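Local coordinates for amine oxidase (Emericella nidulans, PDB 3PGB), which probably oxidises primary amines using a copper ion and a topaquinone cofactor, as members of the copper amine oxidase family do, at residues R650-E655 against N679-N684; N537-F542 against D687-L692; A638-E643 against D673-F678; P547-E552 against L599-Q604. All coordinates share one frame; numbering follows the deposited sequence.

Contact 1 of 4, residues R650-E655 against N679-N684; sequences RQHDFE and NGESLN. With CA (calcium ion), chain E; NAG (2-acetamido-2-deoxy-beta-D-glucopyranose), chain C.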
# COMPACT_ATOMS: atom_id res chain seq x y z
N ARG A 650 -26.25 -0.38 12.61
CA ARG A 650 -27.29 0.48 12.09
C ARG A 650 -27.09 1.88 12.64
O ARG A 650 -26.75 2.04 13.82
CB ARG A 650 -28.68 -0.04 12.46
CG ARG A 650 -29.77 0.79 11.84
CD ARG A 650 -31.10 0.13 11.95
NE ARG A 650 -32.10 0.85 11.17
CZ ARG A 650 -33.40 0.57 11.17
NH1 ARG A 650 -33.88 -0.43 11.92
NH2 ARG A 650 -34.23 1.29 10.42
N GLN A 651 -27.30 2.88 11.80
CA GLN A 651 -27.10 4.27 12.18
C GLN A 651 -28.14 4.71 13.22
O GLN A 651 -29.32 4.40 13.10
CB GLN A 651 -27.16 5.20 10.95
CG GLN A 651 -26.56 6.60 11.16
CD GLN A 651 -27.49 7.57 11.89
OE1 GLN A 651 -28.72 7.41 11.89
NE2 GLN A 651 -26.91 8.59 12.51
N HIS A 652 -27.67 5.43 14.23
CA HIS A 652 -28.53 6.10 15.18
C HIS A 652 -27.89 7.42 15.52
O HIS A 652 -26.67 7.54 15.54
CB HIS A 652 -28.70 5.26 16.44
CG HIS A 652 -29.41 3.97 16.22
ND1 HIS A 652 -30.68 3.90 15.70
CD2 HIS A 652 -29.02 2.69 16.43
CE1 HIS A 652 -31.05 2.64 15.61
NE2 HIS A 652 -30.05 1.88 16.04
N ASP A 653 -28.72 8.42 15.80
CA ASP A 653 -28.20 9.71 16.23
C ASP A 653 -27.67 9.64 17.66
O ASP A 653 -26.84 10.44 18.04
CB ASP A 653 -29.26 10.80 16.05
CG ASP A 653 -29.56 11.07 14.59
OD1 ASP A 653 -28.63 10.94 13.77
OD2 ASP A 653 -30.71 11.41 14.25
N PHE A 654 -28.14 8.65 18.42
CA PHE A 654 -27.62 8.39 19.76
C PHE A 654 -26.36 7.49 19.78
O PHE A 654 -25.89 7.10 20.85
CB PHE A 654 -28.72 7.82 20.68
CG PHE A 654 -29.45 6.63 20.12
CD1 PHE A 654 -28.95 5.35 20.27
CD2 PHE A 654 -30.68 6.79 19.48
CE1 PHE A 654 -29.63 4.25 19.76
CE2 PHE A 654 -31.37 5.70 18.96
CZ PHE A 654 -30.85 4.43 19.10
N GLU A 655 -25.81 7.19 18.60
CA GLU A 655 -24.51 6.53 18.49
C GLU A 655 -23.64 7.27 17.48
O GLU A 655 -23.30 6.73 16.43
CB GLU A 655 -24.67 5.06 18.06
CG GLU A 655 -25.33 4.15 19.09
CD GLU A 655 -25.76 2.79 18.53
OE1 GLU A 655 -25.60 2.55 17.31
OE2 GLU A 655 -26.27 1.97 19.33
N ASN A 679 -27.07 -5.14 18.91
CA ASN A 679 -28.30 -5.66 19.51
C ASN A 679 -29.24 -6.18 18.42
O ASN A 679 -30.43 -5.87 18.41
CB ASN A 679 -28.99 -4.57 20.36
CG ASN A 679 -29.36 -3.34 19.55
OD1 ASN A 679 -28.74 -3.05 18.52
ND2 ASN A 679 -30.37 -2.60 20.01
N GLY A 680 -28.68 -6.95 17.50
CA GLY A 680 -29.46 -7.72 16.52
C GLY A 680 -30.32 -6.96 15.53
O GLY A 680 -31.24 -7.54 14.95
N GLU A 681 -30.04 -5.68 15.33
CA GLU A 681 -30.80 -4.87 14.38
C GLU A 681 -30.50 -5.27 12.94
O GLU A 681 -29.39 -5.71 12.62
CB GLU A 681 -30.50 -3.38 14.56
CG GLU A 681 -30.97 -2.80 15.87
CD GLU A 681 -30.80 -1.30 15.92
OE1 GLU A 681 -29.66 -0.83 16.17
OE2 GLU A 681 -31.80 -0.58 15.72
N SER A 682 -31.49 -5.10 12.07
CA SER A 682 -31.36 -5.49 10.67
C SER A 682 -30.48 -4.50 9.91
O SER A 682 -30.58 -3.29 10.09
CB SER A 682 -32.74 -5.56 10.01
OG SER A 682 -32.63 -5.89 8.63
N LEU A 683 -29.61 -5.05 9.07
CA LEU A 683 -28.77 -4.25 8.19
C LEU A 683 -29.12 -4.53 6.73
O LEU A 683 -28.33 -4.27 5.83
CB LEU A 683 -27.28 -4.55 8.46
CG LEU A 683 -26.78 -4.32 9.90
CD1 LEU A 683 -25.37 -4.85 10.06
CD2 LEU A 683 -26.86 -2.85 10.29
N ASN A 684 -30.33 -5.05 6.50
CA ASN A 684 -30.84 -5.24 5.14
C ASN A 684 -31.59 -4.01 4.65
O ASN A 684 -32.72 -3.76 5.06
CB ASN A 684 -31.75 -6.46 5.06
CG ASN A 684 -32.14 -6.80 3.64
OD1 ASN A 684 -31.28 -6.98 2.78
ND2 ASN A 684 -33.44 -6.90 3.38
CA CA E . -27.62 -1.61 17.04
C1 NAG C . -33.88 -7.22 2.05
C2 NAG C . -35.25 -7.88 2.14
C3 NAG C . -35.66 -8.29 0.73
C4 NAG C . -35.71 -7.07 -0.19
C5 NAG C . -34.47 -6.18 -0.04
C6 NAG C . -34.81 -4.77 -0.49
C7 NAG C . -36.07 -9.30 3.98
C8 NAG C . -35.84 -10.56 4.78
N2 NAG C . -35.18 -9.04 3.02
O3 NAG C . -36.92 -8.91 0.78
O4 NAG C . -35.79 -7.51 -1.53
O5 NAG C . -33.97 -6.05 1.27
O6 NAG C . -34.40 -4.65 -1.82
O7 NAG C . -37.04 -8.59 4.24
O HOH W 1 -26.62 0.42 16.16
O HOH W 2 -27.98 -0.10 18.83
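His-652 and Glu-681 meet tip to tip across one long connection, and this pair is the polar part of the tight side of the contact. The His-652 NE2 donor reaches Glu-681 OE1 at 2.7 Å in a nearly straight bond (167°), staying in the ring plane and using the syn lone pair of the oxygen. Imidazole and carboxylate are almost coplanar, 11° apart. Because Glu-681 OE1 also binds a calcium ion at 2.4 Å, metal and imidazole together fix the rotation of the carboxylate, and His-652 acts as a second-shell residue of the site. Phe-654 CZ lies 3.2 Å above the plane of the His-652 ring, toward its rim. Buried Leu-683 adds apolar packing, its CD2 3.4 Å from Arg-650 N. The two carboxylate oxygens of Glu-655 each accept from one calcium-bound water. Asn-679, Glu-584 and Phe-677 supply further ligands.

The side toward solvent is looser. The extended chain of Arg-650 crosses Glu-681 at about a right angle. Its CD stays 3.9 Å from Glu-681 OE2, while Arg-650 NH1, at 4.3 Å from the same oxygen, is too far for a salt bridge. Farther out, Asn-684 carries an N-linked sugar.

Segment 650-655 starts at the last residue of strand 646-650; the rest of both segments lies in the connection to strand 686-698. The backbone of Gln-651 bonds to Asp-687 of the latter strand, and Leu-683 packs on Ile-581, just beyond strand 570-580.

Contact 2 of 4, residues N537-F542 against D687-L692; sequences NFKADF and DLVVWL. With CA (calcium ion), chain F.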
# COMPACT_ATOMS: atom_id res chain seq x y z
N ASN A 537 -9.59 3.81 14.85
CA ASN A 537 -10.95 3.54 14.37
C ASN A 537 -11.50 4.71 13.58
O ASN A 537 -11.38 5.85 14.01
CB ASN A 537 -11.90 3.24 15.54
CG ASN A 537 -13.22 2.61 15.08
OD1 ASN A 537 -14.30 3.21 15.22
ND2 ASN A 537 -13.14 1.41 14.52
N PHE A 538 -12.12 4.42 12.44
CA PHE A 538 -12.70 5.44 11.58
C PHE A 538 -14.18 5.15 11.34
O PHE A 538 -14.55 4.01 11.08
CB PHE A 538 -11.97 5.48 10.24
CG PHE A 538 -10.63 6.15 10.31
CD1 PHE A 538 -9.50 5.44 10.66
CD2 PHE A 538 -10.49 7.49 9.99
CE1 PHE A 538 -8.26 6.05 10.71
CE2 PHE A 538 -9.26 8.11 10.04
CZ PHE A 538 -8.14 7.40 10.40
N LYS A 539 -15.01 6.19 11.42
CA LYS A 539 -16.43 6.07 11.10
C LYS A 539 -16.67 6.42 9.63
O LYS A 539 -16.32 7.52 9.19
CB LYS A 539 -17.25 7.00 12.00
CG LYS A 539 -18.76 6.86 11.84
CD LYS A 539 -19.48 7.88 12.69
CE LYS A 539 -20.98 7.73 12.61
NZ LYS A 539 -21.70 8.74 13.45
N ALA A 540 -17.25 5.48 8.89
CA ALA A 540 -17.57 5.67 7.48
C ALA A 540 -19.08 5.49 7.27
O ALA A 540 -19.56 4.38 7.07
CB ALA A 540 -16.78 4.70 6.62
N ASP A 541 -19.82 6.59 7.33
CA ASP A 541 -21.27 6.55 7.17
C ASP A 541 -21.64 6.65 5.69
O ASP A 541 -22.12 7.69 5.23
CB ASP A 541 -21.93 7.69 7.96
CG ASP A 541 -23.45 7.58 7.99
OD1 ASP A 541 -24.01 6.60 7.46
OD2 ASP A 541 -24.09 8.50 8.53
N PHE A 542 -21.43 5.56 4.96
CA PHE A 542 -21.82 5.51 3.55
C PHE A 542 -23.34 5.60 3.43
O PHE A 542 -24.05 4.86 4.11
CB PHE A 542 -21.38 4.19 2.89
CG PHE A 542 -19.90 4.02 2.81
CD1 PHE A 542 -19.20 4.48 1.72
CD2 PHE A 542 -19.22 3.39 3.83
CE1 PHE A 542 -17.84 4.32 1.64
CE2 PHE A 542 -17.87 3.22 3.76
CZ PHE A 542 -17.17 3.69 2.67
N ASP A 687 -30.19 2.19 7.09
CA ASP A 687 -29.06 3.10 7.21
C ASP A 687 -27.98 2.45 8.06
O ASP A 687 -28.15 2.24 9.25
CB ASP A 687 -29.51 4.44 7.81
CG ASP A 687 -28.42 5.52 7.76
OD1 ASP A 687 -27.23 5.18 7.57
OD2 ASP A 687 -28.76 6.72 7.91
N LEU A 688 -26.85 2.14 7.44
CA LEU A 688 -25.75 1.48 8.15
C LEU A 688 -24.54 2.40 8.28
O LEU A 688 -24.40 3.37 7.53
CB LEU A 688 -25.37 0.15 7.47
CG LEU A 688 -25.19 0.12 5.96
CD1 LEU A 688 -23.90 0.83 5.55
CD2 LEU A 688 -25.20 -1.33 5.44
N VAL A 689 -23.69 2.10 9.25
CA VAL A 689 -22.42 2.77 9.43
C VAL A 689 -21.34 1.71 9.42
O VAL A 689 -21.43 0.71 10.14
CB VAL A 689 -22.36 3.52 10.77
CG1 VAL A 689 -21.02 4.22 10.94
CG2 VAL A 689 -23.48 4.51 10.87
N VAL A 690 -20.32 1.90 8.59
CA VAL A 690 -19.17 1.01 8.56
C VAL A 690 -18.07 1.62 9.43
O VAL A 690 -17.63 2.73 9.18
CB VAL A 690 -18.67 0.78 7.14
CG1 VAL A 690 -17.51 -0.21 7.13
CG2 VAL A 690 -19.81 0.29 6.26
N TRP A 691 -17.67 0.88 10.46
CA TRP A 691 -16.60 1.28 11.36
C TRP A 691 -15.33 0.52 10.98
O TRP A 691 -15.29 -0.70 11.05
CB TRP A 691 -16.98 0.98 12.82
CG TRP A 691 -18.31 1.52 13.23
CD1 TRP A 691 -19.52 0.91 13.10
CD2 TRP A 691 -18.57 2.78 13.86
NE1 TRP A 691 -20.52 1.71 13.60
CE2 TRP A 691 -19.96 2.86 14.07
CE3 TRP A 691 -17.76 3.84 14.26
CZ2 TRP A 691 -20.56 3.97 14.67
CZ3 TRP A 691 -18.36 4.94 14.86
CH2 TRP A 691 -19.75 5.00 15.06
N LEU A 692 -14.29 1.25 10.57
CA LEU A 692 -13.06 0.64 10.04
C LEU A 692 -11.87 0.90 10.93
O LEU A 692 -11.68 2.02 11.40
CB LEU A 692 -12.74 1.21 8.66
CG LEU A 692 -13.78 1.01 7.57
CD1 LEU A 692 -13.39 1.84 6.36
CD2 LEU A 692 -13.92 -0.47 7.23
CA CA F . -25.34 5.13 6.17
O HOH W 3 -26.20 3.31 4.65
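The indole of Trp-691 carries Lys-539 and Val-689 on one and the same face. Lys-539 CG sits over the six-membered ring, 4.0 Å from its centroid, in a CH-pi contact, and the extended lysine chain runs beside the indole in the same direction. Val-689 CG1 lies toward the rim, 3.5 Å above the ring plane. At the indole's CE3 comes Asn-537 OD1, 3.6 Å away and hydrogen-bonded to Ser-658, and Trp-691 NE1 is hydrogen-bonded to Thr-649 OG1. Leu-692 O lies at the edge of the Phe-538 ring, near its plane, while Phe-542 CD2 touches Val-690 CG2 at 4.0 Å.

The backbones form an antiparallel ladder, with Phe-538 facing Leu-692 and Ala-540 facing Val-690 as hydrogen-bonded pairs. At its end the ladder gives way to a calcium site: Asp-541 OD1, Phe-542 O, Asp-687 OD1, Leu-688 O, a water and Asp-543 bind the ion. The other oxygens of both segment aspartates form salt bridges to Lys-114, which probably offsets their crowded negative charge. Lys-539 NZ forms a salt bridge with Glu-379 and a hydrogen bond with Pro-656 O.

Strand 532-542 lies between strands 374-389 and 686-698, with Ile-618 of strand 613-619 and Val-601 of strand 597-603 covering the Phe-542 and Val-690 side.

Contact 3 of 4, residues A638-E643 against D673-F678; sequences AAHWAE and DFSTFF. With CA (calcium ion), chain E.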
# COMPACT_ATOMS: atom_id res chain seq x y z
N ALA A 638 -13.23 -0.68 27.55
CA ALA A 638 -12.93 0.69 27.09
C ALA A 638 -12.70 0.88 25.58
O ALA A 638 -12.76 2.00 25.09
CB ALA A 638 -11.74 1.25 27.87
N ALA A 639 -12.40 -0.20 24.86
CA ALA A 639 -12.09 -0.11 23.43
C ALA A 639 -12.50 -1.38 22.69
O ALA A 639 -11.67 -2.07 22.10
CB ALA A 639 -10.61 0.15 23.25
N HIS A 640 -13.80 -1.69 22.72
CA HIS A 640 -14.30 -2.91 22.07
C HIS A 640 -14.29 -2.83 20.55
O HIS A 640 -14.45 -3.84 19.87
CB HIS A 640 -15.71 -3.24 22.55
CG HIS A 640 -15.75 -3.96 23.86
ND1 HIS A 640 -15.12 -5.17 24.06
CD2 HIS A 640 -16.37 -3.66 25.02
CE1 HIS A 640 -15.34 -5.57 25.30
NE2 HIS A 640 -16.09 -4.67 25.91
N TRP A 641 -14.13 -1.62 20.02
CA TRP A 641 -14.03 -1.41 18.58
C TRP A 641 -12.71 -1.92 18.02
O TRP A 641 -12.59 -2.17 16.82
CB TRP A 641 -14.18 0.08 18.25
CG TRP A 641 -13.29 0.95 19.08
CD1 TRP A 641 -13.63 1.61 20.21
CD2 TRP A 641 -11.90 1.21 18.86
NE1 TRP A 641 -12.54 2.28 20.71
CE2 TRP A 641 -11.47 2.05 19.90
CE3 TRP A 641 -10.99 0.82 17.87
CZ2 TRP A 641 -10.16 2.51 19.98
CZ3 TRP A 641 -9.69 1.29 17.96
CH2 TRP A 641 -9.29 2.13 19.00
N ALA A 642 -11.71 -2.09 18.88
CA ALA A 642 -10.39 -2.54 18.45
C ALA A 642 -10.33 -4.04 18.13
O ALA A 642 -9.29 -4.52 17.68
CB ALA A 642 -9.35 -2.20 19.51
N GLU A 643 -11.42 -4.77 18.32
CA GLU A 643 -11.37 -6.23 18.27
C GLU A 643 -11.60 -6.85 16.88
O GLU A 643 -11.39 -8.05 16.72
CB GLU A 643 -12.37 -6.81 19.26
CG GLU A 643 -12.13 -6.32 20.69
CD GLU A 643 -13.13 -6.87 21.69
OE1 GLU A 643 -14.04 -7.64 21.29
OE2 GLU A 643 -13.00 -6.53 22.88
N ASP A 673 -19.56 2.23 25.40
CA ASP A 673 -19.16 0.85 25.30
C ASP A 673 -19.62 0.37 23.93
O ASP A 673 -20.80 0.07 23.72
CB ASP A 673 -19.82 0.05 26.43
CG ASP A 673 -19.46 -1.42 26.42
OD1 ASP A 673 -19.23 -1.97 25.32
OD2 ASP A 673 -19.44 -2.02 27.52
N PHE A 674 -18.68 0.33 22.99
CA PHE A 674 -18.97 -0.02 21.59
C PHE A 674 -19.71 -1.36 21.46
O PHE A 674 -20.57 -1.49 20.59
CB PHE A 674 -17.68 -0.02 20.76
CG PHE A 674 -17.90 -0.13 19.28
CD1 PHE A 674 -18.46 0.92 18.56
CD2 PHE A 674 -17.56 -1.29 18.59
CE1 PHE A 674 -18.68 0.82 17.20
CE2 PHE A 674 -17.77 -1.39 17.22
CZ PHE A 674 -18.33 -0.34 16.53
N SER A 675 -19.40 -2.32 22.33
CA SER A 675 -20.09 -3.63 22.30
C SER A 675 -21.61 -3.54 22.28
O SER A 675 -22.27 -4.36 21.64
CB SER A 675 -19.70 -4.50 23.51
OG SER A 675 -18.46 -5.12 23.27
N THR A 676 -22.14 -2.54 22.98
CA THR A 676 -23.58 -2.39 23.18
C THR A 676 -24.30 -1.89 21.92
O THR A 676 -25.53 -1.88 21.88
CB THR A 676 -23.88 -1.44 24.37
OG1 THR A 676 -23.52 -0.10 24.03
CG2 THR A 676 -23.11 -1.87 25.63
N PHE A 677 -23.55 -1.48 20.91
CA PHE A 677 -24.12 -1.10 19.61
C PHE A 677 -24.75 -2.30 18.91
O PHE A 677 -25.61 -2.12 18.05
CB PHE A 677 -23.04 -0.53 18.67
CG PHE A 677 -22.60 0.88 18.99
CD1 PHE A 677 -22.71 1.42 20.28
CD2 PHE A 677 -22.02 1.66 17.99
CE1 PHE A 677 -22.28 2.72 20.55
CE2 PHE A 677 -21.58 2.95 18.25
CZ PHE A 677 -21.71 3.49 19.53
N PHE A 678 -24.31 -3.50 19.27
CA PHE A 678 -24.72 -4.73 18.58
C PHE A 678 -25.85 -5.44 19.34
O PHE A 678 -25.61 -6.20 20.29
CB PHE A 678 -23.51 -5.64 18.37
CG PHE A 678 -22.42 -4.98 17.58
CD1 PHE A 678 -22.37 -5.10 16.20
CD2 PHE A 678 -21.48 -4.18 18.22
CE1 PHE A 678 -21.38 -4.46 15.46
CE2 PHE A 678 -20.50 -3.53 17.49
CZ PHE A 678 -20.45 -3.67 16.11
CA CA E . -27.62 -1.61 17.04
O HOH W 4 -15.73 -0.07 23.87
O HOH W 5 -16.49 -6.63 21.94
O HOH W 2 -27.98 -0.10 18.83
O HOH W 1 -26.62 0.42 16.16
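Trp-641 and Phe-674 make the apolar half of this contact. Trp-641 CB stands over one face of the Phe-674 ring in a CH-pi contact, 4.0 Å from the centroid, and Trp-641 CA comes within 3.5 Å of Phe-674 CD2. CG of Phe-674 is anti to its backbone N (chi1 -170°), which directs it to Trp-641 CB; Phe-674 CD1 lies over a face of the Phe-677 ring, toward its rim.

The polar half gathers round His-640. Ser-675 OG lies over one face of the imidazole, 3.0 Å from His-640 CG, and Asp-673 OD1 approaches His-640 CD2 obliquely at 3.3 Å. The ring is oriented from its own loop: His-640 ND1 donates to Glu-643 OE2 at 2.8 Å, meeting that oxygen from above the carboxylate plane, while NE2 is hydrogen-bonded to His-637.

Two waters supplement these direct contacts. One accepts from the backbone N of both His-640 and Phe-674; the other joins Glu-643 OE1 to Ser-675 OG. Just before the 3-10 segment 674-677, Asp-673 O accepts from both N and OG1 of Thr-676, and the segment ends by presenting Phe-677 O to a calcium ion at 2.3 Å.

The contact joins the loop before strand 646-650 to the one before strand 686-698. Phe-674 meets Trp-691 of the latter edge-to-face, and Trp-641 packs on strands 374-389 and 400-402.

Contact 4 of 4, residues P547-E552 against L599-Q604; sequences PNNTIE and LHVVNQ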
# COMPACT_ATOMS: atom_id res chain seq x y z
N PRO A 547 -29.88 6.62 2.10
CA PRO A 547 -29.49 5.99 3.35
C PRO A 547 -29.70 4.47 3.37
O PRO A 547 -28.93 3.76 4.04
CB PRO A 547 -30.37 6.69 4.39
CG PRO A 547 -31.58 7.11 3.64
CD PRO A 547 -31.16 7.35 2.21
N ASN A 548 -30.71 3.97 2.67
CA ASN A 548 -31.04 2.53 2.71
C ASN A 548 -30.02 1.67 1.94
O ASN A 548 -30.12 1.53 0.71
CB ASN A 548 -32.47 2.27 2.18
CG ASN A 548 -33.56 2.89 3.08
OD1 ASN A 548 -33.34 3.15 4.26
ND2 ASN A 548 -34.75 3.09 2.51
N ASN A 549 -29.04 1.11 2.66
CA ASN A 549 -27.96 0.30 2.07
C ASN A 549 -27.86 -1.13 2.64
O ASN A 549 -28.50 -1.45 3.65
CB ASN A 549 -26.61 0.99 2.28
CG ASN A 549 -26.53 2.34 1.60
OD1 ASN A 549 -25.66 3.16 1.93
ND2 ASN A 549 -27.42 2.59 0.64
N THR A 550 -27.04 -1.96 1.99
CA THR A 550 -26.73 -3.31 2.47
C THR A 550 -25.25 -3.64 2.24
O THR A 550 -24.67 -3.21 1.25
CB THR A 550 -27.56 -4.39 1.74
OG1 THR A 550 -28.95 -4.04 1.77
CG2 THR A 550 -27.36 -5.76 2.39
N ILE A 551 -24.65 -4.39 3.16
CA ILE A 551 -23.29 -4.88 2.97
C ILE A 551 -23.33 -6.20 2.23
O ILE A 551 -24.03 -7.12 2.64
CB ILE A 551 -22.56 -5.10 4.30
CG1 ILE A 551 -22.39 -3.78 5.06
CG2 ILE A 551 -21.22 -5.77 4.06
CD1 ILE A 551 -21.74 -2.67 4.26
N GLU A 552 -22.60 -6.30 1.12
CA GLU A 552 -22.50 -7.54 0.38
C GLU A 552 -21.06 -8.02 0.45
O GLU A 552 -20.13 -7.23 0.26
CB GLU A 552 -22.91 -7.38 -1.08
CG GLU A 552 -23.00 -8.71 -1.83
CD GLU A 552 -23.45 -8.58 -3.27
OE1 GLU A 552 -23.92 -9.58 -3.85
OE2 GLU A 552 -23.33 -7.47 -3.84
N LEU A 599 -15.51 -6.73 0.30
CA LEU A 599 -16.60 -6.16 1.09
C LEU A 599 -17.16 -4.93 0.38
O LEU A 599 -16.42 -4.00 0.09
CB LEU A 599 -16.07 -5.78 2.47
CG LEU A 599 -17.12 -5.30 3.46
CD1 LEU A 599 -16.86 -5.87 4.85
CD2 LEU A 599 -17.15 -3.79 3.47
N HIS A 600 -18.46 -4.96 0.09
CA HIS A 600 -19.13 -3.91 -0.68
C HIS A 600 -20.24 -3.26 0.13
O HIS A 600 -21.00 -3.95 0.80
CB HIS A 600 -19.76 -4.49 -1.96
CG HIS A 600 -18.80 -5.21 -2.85
ND1 HIS A 600 -19.23 -6.00 -3.89
CD2 HIS A 600 -17.45 -5.26 -2.87
CE1 HIS A 600 -18.18 -6.50 -4.52
NE2 HIS A 600 -17.09 -6.07 -3.92
N VAL A 601 -20.36 -1.94 0.04
CA VAL A 601 -21.49 -1.23 0.63
C VAL A 601 -22.39 -0.85 -0.52
O VAL A 601 -22.02 0.01 -1.32
CB VAL A 601 -21.05 0.03 1.42
CG1 VAL A 601 -22.25 0.71 2.04
CG2 VAL A 601 -20.04 -0.33 2.48
N VAL A 602 -23.55 -1.49 -0.62
CA VAL A 602 -24.41 -1.37 -1.81
C VAL A 602 -25.82 -0.91 -1.47
O VAL A 602 -26.23 -0.92 -0.31
CB VAL A 602 -24.51 -2.70 -2.58
CG1 VAL A 602 -23.14 -3.30 -2.82
CG2 VAL A 602 -25.40 -3.69 -1.84
N ASN A 603 -26.57 -0.53 -2.50
CA ASN A 603 -27.99 -0.24 -2.36
C ASN A 603 -28.77 -1.17 -3.27
O ASN A 603 -28.77 -1.00 -4.49
CB ASN A 603 -28.29 1.22 -2.70
CG ASN A 603 -29.74 1.59 -2.46
OD1 ASN A 603 -30.62 0.74 -2.47
ND2 ASN A 603 -30.00 2.88 -2.25
N GLN A 604 -29.42 -2.16 -2.66
CA GLN A 604 -30.15 -3.17 -3.41
C GLN A 604 -31.36 -2.62 -4.15
O GLN A 604 -31.82 -3.22 -5.11
CB GLN A 604 -30.61 -4.29 -2.48
CG GLN A 604 -29.50 -5.10 -1.86
CD GLN A 604 -30.04 -6.25 -1.04
OE1 GLN A 604 -30.42 -7.29 -1.58
NE2 GLN A 604 -30.09 -6.07 0.29
O HOH W 6 -21.61 -6.04 -5.09
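Thr-550 and Val-602, followed by Glu-552 and His-600, are the hydrogen-bonded pairs of an antiparallel ladder. Thr-550 N donates to Val-602 O at 2.7 Å, and the Val-602 N to Thr-550 O bond that answers it is similarly straight. Glu-552 and His-600 exchange an equivalent pair, with His-600 N 2.8 Å from Glu-552 O. Between them Ile-551 CA lies 3.3 Å from His-600 O in a CA-H...O contact.

Apolar contact falls on the face that holds Ile-551 and Val-601. A chi2 of -53° turns Ile-551 CD1 to Val-601 CG2, 3.4 Å away, and Ile-551 CG2 meets Leu-599 CG at 4.2 Å. Side chains here also touch Leu-688 and Val-690 of neighbouring strand 686-698 and Ile-618 of neighbouring strand 613-619, as befits part of the beta-sandwich that makes up the catalytic domain of copper amine oxidases.

Side-chain polar bonds occupy the other face. From the corner the chain turns at Gln-604, NE2 of this residue reaches Thr-550 OG1 at 2.8 Å (161°), the hydroxyl lying close to the amide plane; this NE2 is also hydrogen-bonded to Asn-684 OD1, and Thr-550 OG1 to Gln-685 OE1. Farther along, a water bridges Glu-552 OE2 and His-600 ND1, lying in the plane of the imidazole at its edge. His-600 NE2 is hydrogen-bonded to Gln-598, and His-600 packs on Tyr-521 of the second subunit.

Contact 2 pairs the first and last of the eight segments along the chain, so the loop it closes encloses the others: contact 4 comes first, then contacts 3 and 1, whose segments alternate. All lie in the copper amine oxidase enzyme domain. Strand 686-698 ties them together, since it pairs with strands 532-542, 548-562 and 646-650, and the connection leading into it supplies both segments of contact 1 and one of contact 3. The centres of contacts 1 and 2 are about 11 Å apart, those of 3 and 4 about 22 Å. Contacts 1 and 3 share one calcium ion and two of its waters; contact 2 holds the other calcium. Metal binding thus joins segments distant in sequence.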